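Haloalkane dehalogenase (Mycobacterium rhodesiae, PDB 4MJ3) catalyses the hydrolytic cleavage of carbon-halogen bonds in haloalkanes, releasing an alcohol and a halide, and probably supports bacterial growth on such compounds. Local coordinates at residues 24-28 with 104-108; 47-53 with 75-81; 53-57 with 174-180. All blocks are in the same frame, centred on the assembly; numbering follows the deposited sequence.

Interaction 1. Residues 24-28 with 104-108; sequences VEVDS and WMWAA
Val26 sets the apolar centre of this contact, its CG1 methyl meeting Ala107 CB at 3.6 Å and lying 3.7 Å from Ala108 N, so that it rests against the helix backbone. With chi1 at -58°, CG1 stands anti to the carbonyl carbon and reaches the helix surface, while CG2 turns to the indole of Trp104, ending 4.0 Å from CD1; the valine stands roughly perpendicular to the tryptophan side chain. Two residues back along the strand, Val24 CG2 faces Ala108 CB at 4.1 Å. Alanines suit the helix here, since a single methyl lets the branched valines of the strand approach its backbone. Alternation in strand 24-27 turns both valines inward and leaves Glu25 pointing away, a charged residue on the exposed side.

Outward from this core, Trp104 extends past Val26 to the end of the strand. Its NE1 donates to Ser28 O at 3.2 Å with a moderately bent N-H...O angle of 144°; the acceptor lies close to the indole plane, whereas the donor sits well above the carbonyl plane. Ser28 OG is engaged by Asp30 and Gly32 in the following turn, and Leu34 of strand 33-41 touches the indole. Helix 98-112 thereby covers the outermost strand 22-27, the layered helix-on-sheet packing expected of an alpha/beta hydrolase fold.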
ATOM      1  N   VAL A  24      -5.162 -10.943 -12.209  1.00 15.15           N
ATOM      2  CA  VAL A  24      -6.112 -10.268 -13.082  1.00 15.33           C
ATOM      3  C   VAL A  24      -5.331  -9.510 -14.149  1.00 15.76           C
ATOM      4  O   VAL A  24      -4.166  -9.176 -13.948  1.00 13.90           O
ATOM      5  CB  VAL A  24      -7.018  -9.268 -12.310  1.00 15.83           C
ATOM      6  CG1 VAL A  24      -8.032 -10.003 -11.442  1.00 17.67           C
ATOM      7  CG2 VAL A  24      -6.192  -8.275 -11.494  1.00 16.57           C
ATOM      8  N   GLU A  25      -5.986  -9.202 -15.252  1.00 15.14           N
ATOM      9  CA  GLU A  25      -5.365  -8.408 -16.313  1.00 15.71           C
ATOM     10  C   GLU A  25      -6.036  -7.055 -16.398  1.00 15.75           C
ATOM     11  O   GLU A  25      -7.252  -6.964 -16.276  1.00 16.97           O
ATOM     12  CB  GLU A  25      -5.470  -9.160 -17.617  1.00 20.25           C
ATOM     13  CG  GLU A  25      -4.891 -10.552 -17.455  1.00 26.29           C
ATOM     14  CD  GLU A  25      -4.216 -11.068 -18.693  1.00 43.23           C
ATOM     15  OE1 GLU A  25      -4.859 -11.056 -19.762  1.00 44.66           O
ATOM     16  OE2 GLU A  25      -3.050 -11.492 -18.573  1.00 50.48           O
ATOM     17  N   VAL A  26      -5.231  -6.021 -16.595  1.00 13.07           N
ATOM     18  CA  VAL A  26      -5.720  -4.654 -16.732  1.00 13.99           C
ATOM     19  C   VAL A  26      -5.091  -4.012 -17.956  1.00 13.98           C
ATOM     20  O   VAL A  26      -4.045  -4.446 -18.410  1.00 14.03           O
ATOM     21  CB  VAL A  26      -5.430  -3.811 -15.474  1.00 13.10           C
ATOM     22  CG1 VAL A  26      -6.077  -4.455 -14.241  1.00 14.40           C
ATOM     23  CG2 VAL A  26      -3.943  -3.659 -15.221  1.00 13.93           C
ATOM     24  N   ASP A  27      -5.734  -2.967 -18.468  1.00 16.32           N
ATOM     25  CA  ASP A  27      -5.199  -2.200 -19.579  1.00 17.14           C
ATOM     26  C   ASP A  27      -3.900  -1.511 -19.160  1.00 16.53           C
ATOM     27  O   ASP A  27      -3.810  -0.941 -18.078  1.00 14.04           O
ATOM     28  CB  ASP A  27      -6.203  -1.129 -20.006  1.00 18.44           C
ATOM     29  CG  ASP A  27      -7.389  -1.689 -20.741  1.00 21.99           C
ATOM     30  OD1 ASP A  27      -7.359  -2.854 -21.175  1.00 21.40           O
ATOM     31  OD2 ASP A  27      -8.372  -0.932 -20.912  1.00 30.89           O
ATOM     32  N   SER A  28      -2.897  -1.571 -20.027  1.00 16.92           N
ATOM     33  CA  SER A  28      -1.628  -0.915 -19.747  1.00 15.09           C
ATOM     34  C   SER A  28      -1.741   0.592 -19.782  1.00 14.86           C
ATOM     35  O   SER A  28      -1.003   1.283 -19.071  1.00 16.34           O
ATOM     36  CB  SER A  28      -0.564  -1.343 -20.757  1.00 17.31           C
ATOM     37  OG  SER A  28      -0.851  -0.799 -22.040  1.00 15.78           O
ATOM     38  N   TRP A 104      -4.571   1.720 -12.592  1.00 10.79           N
ATOM     39  CA  TRP A 104      -4.260   0.281 -12.553  1.00 10.94           C
ATOM     40  C   TRP A 104      -4.879  -0.396 -11.336  1.00 11.09           C
ATOM     41  O   TRP A 104      -5.514  -1.450 -11.445  1.00 12.53           O
ATOM     42  CB  TRP A 104      -2.748   0.053 -12.545  1.00 11.18           C
ATOM     43  CG  TRP A 104      -2.057   0.332 -13.833  1.00 10.94           C
ATOM     44  CD1 TRP A 104      -2.527   0.103 -15.087  1.00 13.07           C
ATOM     45  CD2 TRP A 104      -0.731   0.859 -13.982  1.00  9.69           C
ATOM     46  NE1 TRP A 104      -1.562   0.445 -16.018  1.00 14.00           N
ATOM     47  CE2 TRP A 104      -0.451   0.903 -15.369  1.00 13.08           C
ATOM     48  CE3 TRP A 104       0.262   1.251 -13.081  1.00  9.69           C
ATOM     49  CZ2 TRP A 104       0.773   1.358 -15.872  1.00 10.57           C
ATOM     50  CZ3 TRP A 104       1.479   1.692 -13.575  1.00 10.63           C
ATOM     51  CH2 TRP A 104       1.716   1.767 -14.963  1.00 11.30           C
HETATM   52  N   MSE A 105      -4.756   0.226 -10.172  1.00 12.52           N
HETATM   53  CA  MSE A 105      -5.330  -0.358  -8.958  1.00 10.88           C
HETATM   54  C   MSE A 105      -6.848  -0.413  -9.002  1.00 10.38           C
HETATM   55  O   MSE A 105      -7.449  -1.422  -8.592  1.00 10.77           O
HETATM   56  CB  MSE A 105      -4.831   0.398  -7.725  1.00 11.11           C
HETATM   57  CG  MSE A 105      -5.396  -0.127  -6.411  1.00 13.25           C
HETATM   58 SE   MSE A 105      -5.046  -2.056  -6.125  1.00 14.72          SE
HETATM   59  CE  MSE A 105      -3.118  -2.012  -5.834  1.00 15.17           C
ATOM     60  N   TRP A 106      -7.483   0.658  -9.475  1.00 11.12           N
ATOM     61  CA  TRP A 106      -8.931   0.659  -9.610  1.00 10.96           C
ATOM     62  C   TRP A 106      -9.369  -0.441 -10.561  1.00 11.15           C
ATOM     63  O   TRP A 106     -10.303  -1.166 -10.254  1.00 11.95           O
ATOM     64  CB  TRP A 106      -9.476   2.009 -10.075  1.00 11.93           C
ATOM     65  CG  TRP A 106     -10.946   2.027 -10.098  1.00 12.79           C
ATOM     66  CD1 TRP A 106     -11.738   2.176 -11.190  1.00 14.22           C
ATOM     67  CD2 TRP A 106     -11.835   1.853  -8.978  1.00 14.66           C
ATOM     68  NE1 TRP A 106     -13.054   2.130 -10.822  1.00 15.91           N
ATOM     69  CE2 TRP A 106     -13.148   1.933  -9.476  1.00 15.17           C
ATOM     70  CE3 TRP A 106     -11.649   1.659  -7.612  1.00 14.82           C
ATOM     71  CZ2 TRP A 106     -14.267   1.817  -8.657  1.00 17.78           C
ATOM     72  CZ3 TRP A 106     -12.768   1.549  -6.794  1.00 15.68           C
ATOM     73  CH2 TRP A 106     -14.046   1.621  -7.312  1.00 18.15           C
ATOM     74  N   ALA A 107      -8.672  -0.584 -11.690  1.00 11.53           N
ATOM     75  CA  ALA A 107      -9.003  -1.641 -12.640  1.00 10.54           C
ATOM     76  C   ALA A 107      -8.895  -3.038 -12.020  1.00 10.37           C
ATOM     77  O   ALA A 107      -9.746  -3.885 -12.272  1.00 12.01           O
ATOM     78  CB  ALA A 107      -8.139  -1.539 -13.867  1.00 11.50           C
ATOM     79  N   ALA A 108      -7.875  -3.256 -11.196  1.00  9.92           N
ATOM     80  CA  ALA A 108      -7.718  -4.516 -10.471  1.00 10.10           C
ATOM     81  C   ALA A 108      -8.870  -4.792  -9.510  1.00 11.61           C
ATOM     82  O   ALA A 108      -9.471  -5.878  -9.520  1.00 14.67           O
ATOM     83  CB  ALA A 108      -6.410  -4.538  -9.716  1.00  9.57           C
TER

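Interaction 2. Residues 47-53 with 75-81; sequences EVVLLLH and RAVAIDL
A chi1 of 77° places the His53 ring between its own backbone N and carbonyl carbon and carries it across to 80-81, where NE2 accepts the Leu81 amide at 3.1 Å. The bond is nearly straight at the hydrogen, 168°, although the amide is tilted somewhat from the imidazole plane. Beside it, Leu81 CD1 packs 3.7 Å from His53 CE1, the leucine chain and the imidazole running antiparallel alongside one another. Leu50 is brought over by CG lying anti to the backbone N (chi1 178°), which takes CD1 to Ile79 CD1 at 3.8 Å and close to Val77 CG1.

Behind these groups runs a parallel pairing, Val48 with Arg75 through Leu51 with Ala78. Glu47 O accepts Arg75 N, Val49 both donates to Arg75 O and accepts from Val77 N, and Leu51 N donates to Val77 O at 2.7 Å. Branched Val48, Leu50 and Val77 fill one face, while small Ala76 and Ala78 leave room for Leu51 on the other. Past Leu51 the strands diverge, and water fills in: one molecule donates to Leu51 O at 2.8 Å, and a second bridges His53 O and Ile79 O. At this end Ser59 and His37 hydrogen-bond the Asp80 carboxylate. Where the strands begin, the extended Arg75 runs alongside Val48 to a salt bridge with Asp40.

Helix 66-71 links the strands as a beta-alpha-beta unit and covers Val49 and Leu51; helix 98-112 packs against Leu50 and Ile79 on the other face, and strand 117-121 continues the sheet beyond 48-52.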
ATOM      1  N   GLU A  47     -16.736 -10.298   4.846  1.00 21.07           N
ATOM      2  CA  GLU A  47     -16.507  -8.873   4.556  1.00 21.43           C
ATOM      3  C   GLU A  47     -15.083  -8.699   4.070  1.00 19.60           C
ATOM      4  O   GLU A  47     -14.143  -9.261   4.650  1.00 19.85           O
ATOM      5  CB  GLU A  47     -16.717  -7.997   5.783  1.00 22.66           C
ATOM      6  CG  GLU A  47     -18.158  -7.905   6.226  1.00 27.53           C
ATOM      7  CD  GLU A  47     -18.355  -6.827   7.268  1.00 27.58           C
ATOM      8  OE1 GLU A  47     -18.282  -5.641   6.923  1.00 27.18           O
ATOM      9  OE2 GLU A  47     -18.590  -7.171   8.438  1.00 34.18           O
ATOM     10  N   VAL A  48     -14.929  -7.915   3.014  1.00 17.52           N
ATOM     11  CA  VAL A  48     -13.643  -7.775   2.356  1.00 17.71           C
ATOM     12  C   VAL A  48     -12.772  -6.785   3.110  1.00 14.77           C
ATOM     13  O   VAL A  48     -13.192  -5.654   3.372  1.00 15.70           O
ATOM     14  CB  VAL A  48     -13.807  -7.294   0.905  1.00 17.05           C
ATOM     15  CG1 VAL A  48     -12.454  -6.937   0.288  1.00 18.15           C
ATOM     16  CG2 VAL A  48     -14.533  -8.335   0.065  1.00 19.34           C
ATOM     17  N   VAL A  49     -11.539  -7.197   3.388  1.00 13.90           N
ATOM     18  CA  VAL A  49     -10.504  -6.297   3.883  1.00 14.06           C
ATOM     19  C   VAL A  49      -9.438  -6.237   2.795  1.00 14.18           C
ATOM     20  O   VAL A  49      -8.814  -7.255   2.482  1.00 16.23           O
ATOM     21  CB  VAL A  49      -9.901  -6.814   5.184  1.00 14.65           C
ATOM     22  CG1 VAL A  49      -8.824  -5.862   5.694  1.00 14.58           C
ATOM     23  CG2 VAL A  49     -11.007  -7.029   6.217  1.00 18.74           C
ATOM     24  N   LEU A  50      -9.263  -5.066   2.212  1.00 12.78           N
ATOM     25  CA  LEU A  50      -8.308  -4.878   1.116  1.00 11.60           C
ATOM     26  C   LEU A  50      -7.027  -4.309   1.662  1.00 12.66           C
ATOM     27  O   LEU A  50      -7.018  -3.207   2.226  1.00 10.57           O
ATOM     28  CB  LEU A  50      -8.897  -3.951   0.052  1.00 14.27           C
ATOM     29  CG  LEU A  50      -7.982  -3.640  -1.126  1.00 13.67           C
ATOM     30  CD1 LEU A  50      -7.621  -4.889  -1.908  1.00 16.30           C
ATOM     31  CD2 LEU A  50      -8.697  -2.640  -2.011  1.00 14.22           C
ATOM     32  N   LEU A  51      -5.932  -5.047   1.472  1.00 11.80           N
ATOM     33  CA  LEU A  51      -4.642  -4.731   2.057  1.00 11.13           C
ATOM     34  C   LEU A  51      -3.696  -4.220   0.987  1.00 10.63           C
ATOM     35  O   LEU A  51      -3.295  -4.974   0.105  1.00 11.33           O
ATOM     36  CB  LEU A  51      -4.039  -5.990   2.691  1.00 13.23           C
ATOM     37  CG  LEU A  51      -4.924  -6.719   3.710  1.00 16.03           C
ATOM     38  CD1 LEU A  51      -4.391  -8.112   3.998  1.00 19.46           C
ATOM     39  CD2 LEU A  51      -5.046  -5.918   4.986  1.00 16.53           C
ATOM     40  N   LEU A  52      -3.364  -2.934   1.049  1.00  9.50           N
ATOM     41  CA  LEU A  52      -2.515  -2.327   0.031  1.00  9.59           C
ATOM     42  C   LEU A  52      -1.151  -1.950   0.578  1.00  9.41           C
ATOM     43  O   LEU A  52      -1.043  -1.272   1.606  1.00  9.88           O
ATOM     44  CB  LEU A  52      -3.197  -1.099  -0.590  1.00  9.89           C
ATOM     45  CG  LEU A  52      -4.548  -1.351  -1.277  1.00 11.94           C
ATOM     46  CD1 LEU A  52      -5.006  -0.084  -2.006  1.00 13.63           C
ATOM     47  CD2 LEU A  52      -4.507  -2.535  -2.231  1.00 12.66           C
ATOM     48  N   HIS A  53      -0.122  -2.431  -0.108  1.00  9.94           N
ATOM     49  CA  HIS A  53       1.262  -2.177   0.235  1.00  9.54           C
ATOM     50  C   HIS A  53       1.755  -1.000  -0.580  1.00  9.53           C
ATOM     51  O   HIS A  53       1.107  -0.555  -1.531  1.00 11.84           O
ATOM     52  CB  HIS A  53       2.102  -3.400  -0.108  1.00 10.11           C
ATOM     53  CG  HIS A  53       2.389  -3.522  -1.569  1.00 10.43           C
ATOM     54  ND1 HIS A  53       3.446  -2.885  -2.169  1.00 10.94           N
ATOM     55  CD2 HIS A  53       1.699  -4.120  -2.568  1.00 10.97           C
ATOM     56  CE1 HIS A  53       3.425  -3.120  -3.465  1.00 10.50           C
ATOM     57  NE2 HIS A  53       2.381  -3.871  -3.732  1.00 10.38           N
ATOM     58  N   ARG A  75     -12.614 -11.718   4.807  1.00 18.42           N
ATOM     59  CA  ARG A  75     -11.973 -12.084   3.553  1.00 16.61           C
ATOM     60  C   ARG A  75     -10.844 -11.092   3.278  1.00 16.34           C
ATOM     61  O   ARG A  75     -11.086  -9.912   3.033  1.00 17.27           O
ATOM     62  CB  ARG A  75     -12.996 -12.058   2.423  1.00 16.73           C
ATOM     63  CG  ARG A  75     -12.436 -12.394   1.053  1.00 16.37           C
ATOM     64  CD  ARG A  75     -13.539 -12.430   0.015  1.00 18.19           C
ATOM     65  NE  ARG A  75     -12.989 -12.381  -1.339  1.00 19.20           N
ATOM     66  CZ  ARG A  75     -13.599 -11.839  -2.386  1.00 19.90           C
ATOM     67  NH1 ARG A  75     -14.783 -11.249  -2.262  1.00 19.75           N
ATOM     68  NH2 ARG A  75     -13.021 -11.878  -3.577  1.00 20.55           N
ATOM     69  N   ALA A  76      -9.614 -11.592   3.263  1.00 16.38           N
ATOM     70  CA  ALA A  76      -8.453 -10.761   3.076  1.00 15.56           C
ATOM     71  C   ALA A  76      -8.023 -10.802   1.610  1.00 15.25           C
ATOM     72  O   ALA A  76      -7.743 -11.867   1.061  1.00 15.70           O
ATOM     73  CB  ALA A  76      -7.317 -11.232   3.972  1.00 15.40           C
ATOM     74  N   VAL A  77      -7.945  -9.624   1.008  1.00 14.43           N
ATOM     75  CA  VAL A  77      -7.494  -9.480  -0.353  1.00 12.77           C
ATOM     76  C   VAL A  77      -6.312  -8.516  -0.352  1.00 12.56           C
ATOM     77  O   VAL A  77      -6.391  -7.442   0.239  1.00 14.45           O
ATOM     78  CB  VAL A  77      -8.632  -8.954  -1.245  1.00 12.89           C
ATOM     79  CG1 VAL A  77      -8.150  -8.784  -2.668  1.00 12.66           C
ATOM     80  CG2 VAL A  77      -9.815  -9.910  -1.161  1.00 16.06           C
ATOM     81  N   ALA A  78      -5.197  -8.928  -0.952  1.00 12.60           N
ATOM     82  CA  ALA A  78      -4.001  -8.086  -1.020  1.00 12.45           C
ATOM     83  C   ALA A  78      -3.546  -8.036  -2.472  1.00 13.62           C
ATOM     84  O   ALA A  78      -3.452  -9.078  -3.128  1.00 14.63           O
ATOM     85  CB  ALA A  78      -2.890  -8.654  -0.144  1.00 13.41           C
ATOM     86  N   ILE A  79      -3.272  -6.839  -2.985  1.00 10.71           N
ATOM     87  CA  ILE A  79      -2.966  -6.700  -4.407  1.00 10.46           C
ATOM     88  C   ILE A  79      -1.575  -6.089  -4.566  1.00  9.39           C
ATOM     89  O   ILE A  79      -1.277  -5.103  -3.928  1.00  8.72           O
ATOM     90  CB  ILE A  79      -4.014  -5.781  -5.088  1.00 11.10           C
ATOM     91  CG1 ILE A  79      -5.425  -6.353  -4.923  1.00 12.27           C
ATOM     92  CG2 ILE A  79      -3.672  -5.575  -6.563  1.00 12.25           C
ATOM     93  CD1 ILE A  79      -6.525  -5.463  -5.451  1.00 13.08           C
ATOM     94  N   ASP A  80      -0.762  -6.659  -5.451  1.00 10.04           N
ATOM     95  CA  ASP A  80       0.546  -6.106  -5.762  1.00  9.75           C
ATOM     96  C   ASP A  80       0.454  -4.986  -6.811  1.00 11.08           C
ATOM     97  O   ASP A  80      -0.071  -5.171  -7.904  1.00 11.78           O
ATOM     98  CB  ASP A  80       1.499  -7.173  -6.307  1.00 10.68           C
ATOM     99  CG  ASP A  80       1.926  -8.205  -5.270  1.00 11.84           C
ATOM    100  OD1 ASP A  80       1.744  -8.002  -4.032  1.00 10.52           O
ATOM    101  OD2 ASP A  80       2.438  -9.262  -5.713  1.00 10.91           O
ATOM    102  N   LEU A  81       1.000  -3.836  -6.476  1.00  8.51           N
ATOM    103  CA  LEU A  81       1.078  -2.711  -7.413  1.00  8.26           C
ATOM    104  C   LEU A  81       1.872  -3.107  -8.655  1.00  8.41           C
ATOM    105  O   LEU A  81       2.807  -3.878  -8.576  1.00  9.04           O
ATOM    106  CB  LEU A  81       1.749  -1.522  -6.737  1.00  9.47           C
ATOM    107  CG  LEU A  81       1.023  -0.873  -5.550  1.00 11.20           C
ATOM    108  CD1 LEU A  81       1.949   0.055  -4.786  1.00 11.79           C
ATOM    109  CD2 LEU A  81      -0.197  -0.132  -6.029  1.00 13.37           C
TER
HETATM  110  O   HOH W   1      -0.694  -5.640  -0.651  1.00 11.18           O
HETATM  111  O   HOH W   2      -1.013  -2.373  -2.898  1.00 12.33           O

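Interaction 3. Residues 53-57 with 174-180; sequences HGEPS and FPAGQIV
Pro56 points its ring at the start of helix 176-182 and is met by Phe174, Ala176, Ile179 and Val180. Its CB approaches the edge of the Phe174 ring, near the ring plane and 3.7 Å from CE1. The CG atom goes past the phenyl to Ile179 CG2, also 3.7 Å away, and CD lies near Val180 CG2. With CG2 anti to the backbone N (chi1 -72° for CG1), Ile179 presents that methyl to the proline and lays CD1 over one face of Phe174, toward the rim. Small Ala176 lets the pyrrolidine come close, its CB 4.2 Å from Pro56 CG.

Glu55 and Phe174 reach toward each other head-on, the carboxylate and phenyl planes 50° apart, and OE2 ends 3.6 Å from CZ. A cis peptide bond joins Glu55 to Pro56, a geometry that proline tolerates better than other residues. Behind this bend, Gly54 O receives both His53 ND1, at 2.8 Å, and the amide of Ser57, so the carbonyl fixes the turn and one side of the imidazole.

The same loop hydrogen-bonds Asp123 through Glu55 N. Its sequence resembles the His-Gly-X-Pro motif which in related enzymes contributes to the oxyanion hole. No hydrogen bond joins 53-57 to 174-180; the contact is mainly apolar, with the Glu55 carboxylate at the phenyl ring as its polar element, and the packing round Pro56 probably steadies this loop.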
ATOM      1  N   HIS A  53      -0.122  -2.431  -0.108  1.00  9.94           N
ATOM      2  CA  HIS A  53       1.262  -2.177   0.235  1.00  9.54           C
ATOM      3  C   HIS A  53       1.755  -1.000  -0.580  1.00  9.53           C
ATOM      4  O   HIS A  53       1.107  -0.555  -1.531  1.00 11.84           O
ATOM      5  CB  HIS A  53       2.102  -3.400  -0.108  1.00 10.11           C
ATOM      6  CG  HIS A  53       2.389  -3.522  -1.569  1.00 10.43           C
ATOM      7  ND1 HIS A  53       3.446  -2.885  -2.169  1.00 10.94           N
ATOM      8  CD2 HIS A  53       1.699  -4.120  -2.568  1.00 10.97           C
ATOM      9  CE1 HIS A  53       3.425  -3.120  -3.465  1.00 10.50           C
ATOM     10  NE2 HIS A  53       2.381  -3.871  -3.732  1.00 10.38           N
ATOM     11  N   GLY A  54       2.925  -0.496  -0.200  1.00 10.62           N
ATOM     12  CA  GLY A  54       3.559   0.581  -0.924  1.00  9.53           C
ATOM     13  C   GLY A  54       4.977   0.266  -1.350  1.00  9.57           C
ATOM     14  O   GLY A  54       5.317  -0.857  -1.713  1.00  9.40           O
ATOM     15  N   GLU A  55       5.798   1.300  -1.300  1.00  9.68           N
ATOM     16  CA  GLU A  55       7.169   1.265  -1.772  1.00  9.01           C
ATOM     17  C   GLU A  55       8.114   0.706  -0.703  1.00 11.29           C
ATOM     18  O   GLU A  55       7.990   1.048   0.476  1.00 14.41           O
ATOM     19  CB  GLU A  55       7.549   2.736  -2.090  1.00 10.18           C
ATOM     20  CG  GLU A  55       9.029   3.031  -2.255  1.00 10.81           C
ATOM     21  CD  GLU A  55       9.624   2.605  -3.588  1.00  9.02           C
ATOM     22  OE1 GLU A  55       8.977   1.841  -4.315  1.00 10.98           O
ATOM     23  OE2 GLU A  55      10.745   3.088  -3.906  1.00  9.20           O
ATOM     24  N   PRO A  56       9.104  -0.125  -1.092  1.00  9.47           N
ATOM     25  CA  PRO A  56       9.280  -0.927  -2.298  1.00 10.26           C
ATOM     26  C   PRO A  56       8.909  -2.361  -1.907  1.00  9.40           C
ATOM     27  O   PRO A  56       9.697  -3.286  -2.064  1.00 10.94           O
ATOM     28  CB  PRO A  56      10.777  -0.852  -2.537  1.00 10.54           C
ATOM     29  CG  PRO A  56      11.361  -0.768  -1.157  1.00  9.91           C
ATOM     30  CD  PRO A  56      10.276  -0.280  -0.204  1.00 11.07           C
ATOM     31  N   SER A  57       7.727  -2.525  -1.338  1.00 10.65           N
ATOM     32  CA  SER A  57       7.319  -3.822  -0.777  1.00  8.63           C
ATOM     33  C   SER A  57       6.377  -4.538  -1.740  1.00  9.74           C
ATOM     34  O   SER A  57       6.351  -4.236  -2.943  1.00  7.49           O
ATOM     35  CB  SER A  57       6.694  -3.604   0.595  1.00  8.74           C
ATOM     36  OG  SER A  57       5.484  -2.886   0.503  1.00  9.05           O
ATOM     37  N   PHE A 174      19.752  -0.784  -5.752  1.00 13.13           N
ATOM     38  CA  PHE A 174      18.547  -0.567  -4.963  1.00 12.19           C
ATOM     39  C   PHE A 174      18.185  -1.853  -4.241  1.00 12.60           C
ATOM     40  O   PHE A 174      17.806  -2.827  -4.905  1.00 11.94           O
ATOM     41  CB  PHE A 174      17.422  -0.144  -5.897  1.00 13.33           C
ATOM     42  CG  PHE A 174      16.177   0.327  -5.199  1.00 12.38           C
ATOM     43  CD1 PHE A 174      15.211  -0.578  -4.792  1.00 13.10           C
ATOM     44  CD2 PHE A 174      15.954   1.676  -4.984  1.00 13.25           C
ATOM     45  CE1 PHE A 174      14.045  -0.146  -4.169  1.00 10.45           C
ATOM     46  CE2 PHE A 174      14.785   2.118  -4.388  1.00 11.24           C
ATOM     47  CZ  PHE A 174      13.824   1.212  -3.981  1.00 11.88           C
ATOM     48  N   PRO A 175      18.343  -1.906  -2.894  1.00 12.98           N
ATOM     49  CA  PRO A 175      18.167  -3.177  -2.157  1.00 13.43           C
ATOM     50  C   PRO A 175      16.823  -3.188  -1.436  1.00 12.60           C
ATOM     51  O   PRO A 175      16.703  -2.668  -0.318  1.00 13.70           O
ATOM     52  CB  PRO A 175      19.331  -3.136  -1.158  1.00 13.67           C
ATOM     53  CG  PRO A 175      19.511  -1.663  -0.876  1.00 15.26           C
ATOM     54  CD  PRO A 175      18.849  -0.874  -1.974  1.00 12.52           C
ATOM     55  N   ALA A 176      15.793  -3.685  -2.114  1.00 11.82           N
ATOM     56  CA  ALA A 176      14.426  -3.515  -1.591  1.00 12.35           C
ATOM     57  C   ALA A 176      14.287  -4.108  -0.185  1.00 11.24           C
ATOM     58  O   ALA A 176      13.699  -3.498   0.703  1.00 10.13           O
ATOM     59  CB  ALA A 176      13.403  -4.125  -2.546  1.00 12.52           C
ATOM     60  N   GLY A 177      14.824  -5.295   0.023  1.00 11.80           N
ATOM     61  CA  GLY A 177      14.735  -5.960   1.313  1.00  9.94           C
ATOM     62  C   GLY A 177      15.430  -5.195   2.429  1.00 11.39           C
ATOM     63  O   GLY A 177      14.875  -5.009   3.513  1.00  9.19           O
ATOM     64  N   GLN A 178      16.631  -4.703   2.158  1.00 11.01           N
ATOM     65  CA  GLN A 178      17.314  -3.895   3.159  1.00 13.04           C
ATOM     66  C   GLN A 178      16.621  -2.555   3.407  1.00 11.70           C
ATOM     67  O   GLN A 178      16.733  -1.991   4.507  1.00 12.24           O
ATOM     68  CB  GLN A 178      18.794  -3.710   2.834  1.00 13.74           C
ATOM     69  CG  GLN A 178      19.644  -4.932   3.151  1.00 16.38           C
ATOM     70  CD  GLN A 178      19.785  -5.222   4.646  1.00 20.93           C
ATOM     71  OE1 GLN A 178      19.412  -4.408   5.501  1.00 19.46           O
ATOM     72  NE2 GLN A 178      20.330  -6.400   4.972  1.00 25.53           N
ATOM     73  N   ILE A 179      15.905  -2.028   2.403  1.00 11.70           N
ATOM     74  CA  ILE A 179      15.109  -0.813   2.616  1.00 10.43           C
ATOM     75  C   ILE A 179      13.990  -1.102   3.590  1.00  9.92           C
ATOM     76  O   ILE A 179      13.716  -0.302   4.492  1.00  9.22           O
ATOM     77  CB  ILE A 179      14.589  -0.228   1.279  1.00 10.62           C
ATOM     78  CG1 ILE A 179      15.739   0.397   0.507  1.00 11.48           C
ATOM     79  CG2 ILE A 179      13.453   0.784   1.498  1.00  9.44           C
ATOM     80  CD1 ILE A 179      15.446   0.600  -0.974  1.00 11.60           C
ATOM     81  N   VAL A 180      13.308  -2.238   3.424  1.00  8.83           N
ATOM     82  CA  VAL A 180      12.238  -2.597   4.351  1.00  8.85           C
ATOM     83  C   VAL A 180      12.807  -2.809   5.748  1.00  9.66           C
ATOM     84  O   VAL A 180      12.256  -2.314   6.731  1.00 10.36           O
ATOM     85  CB  VAL A 180      11.450  -3.850   3.885  1.00  8.60           C
ATOM     86  CG1 VAL A 180      10.364  -4.219   4.888  1.00  9.63           C
ATOM     87  CG2 VAL A 180      10.800  -3.595   2.527  1.00  9.19           C
TER

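Along the chain the segments come in the order 24-28, 47-53 with 53-57, 75-81, 104-108 and 174-180, so interaction 2 is enclosed by interaction 1, whereas interaction 3 crosses both. The centres of interactions 1 and 2 lie about 15 Å apart, and both reach one mixed sheet, interaction 1 through its edge strand 22-27; they touch through selenomethionine Met105 of helix 98-112, whose CE packs on Leu52, Ile79 and Leu81. Interaction 3 shares His53 with interaction 2, their centres about 18 Å apart. Interactions 1 and 3 do not touch, with centres about 22 Å and nearest atoms about 6 Å apart, so interaction 2 links sheet edge to active-site loop.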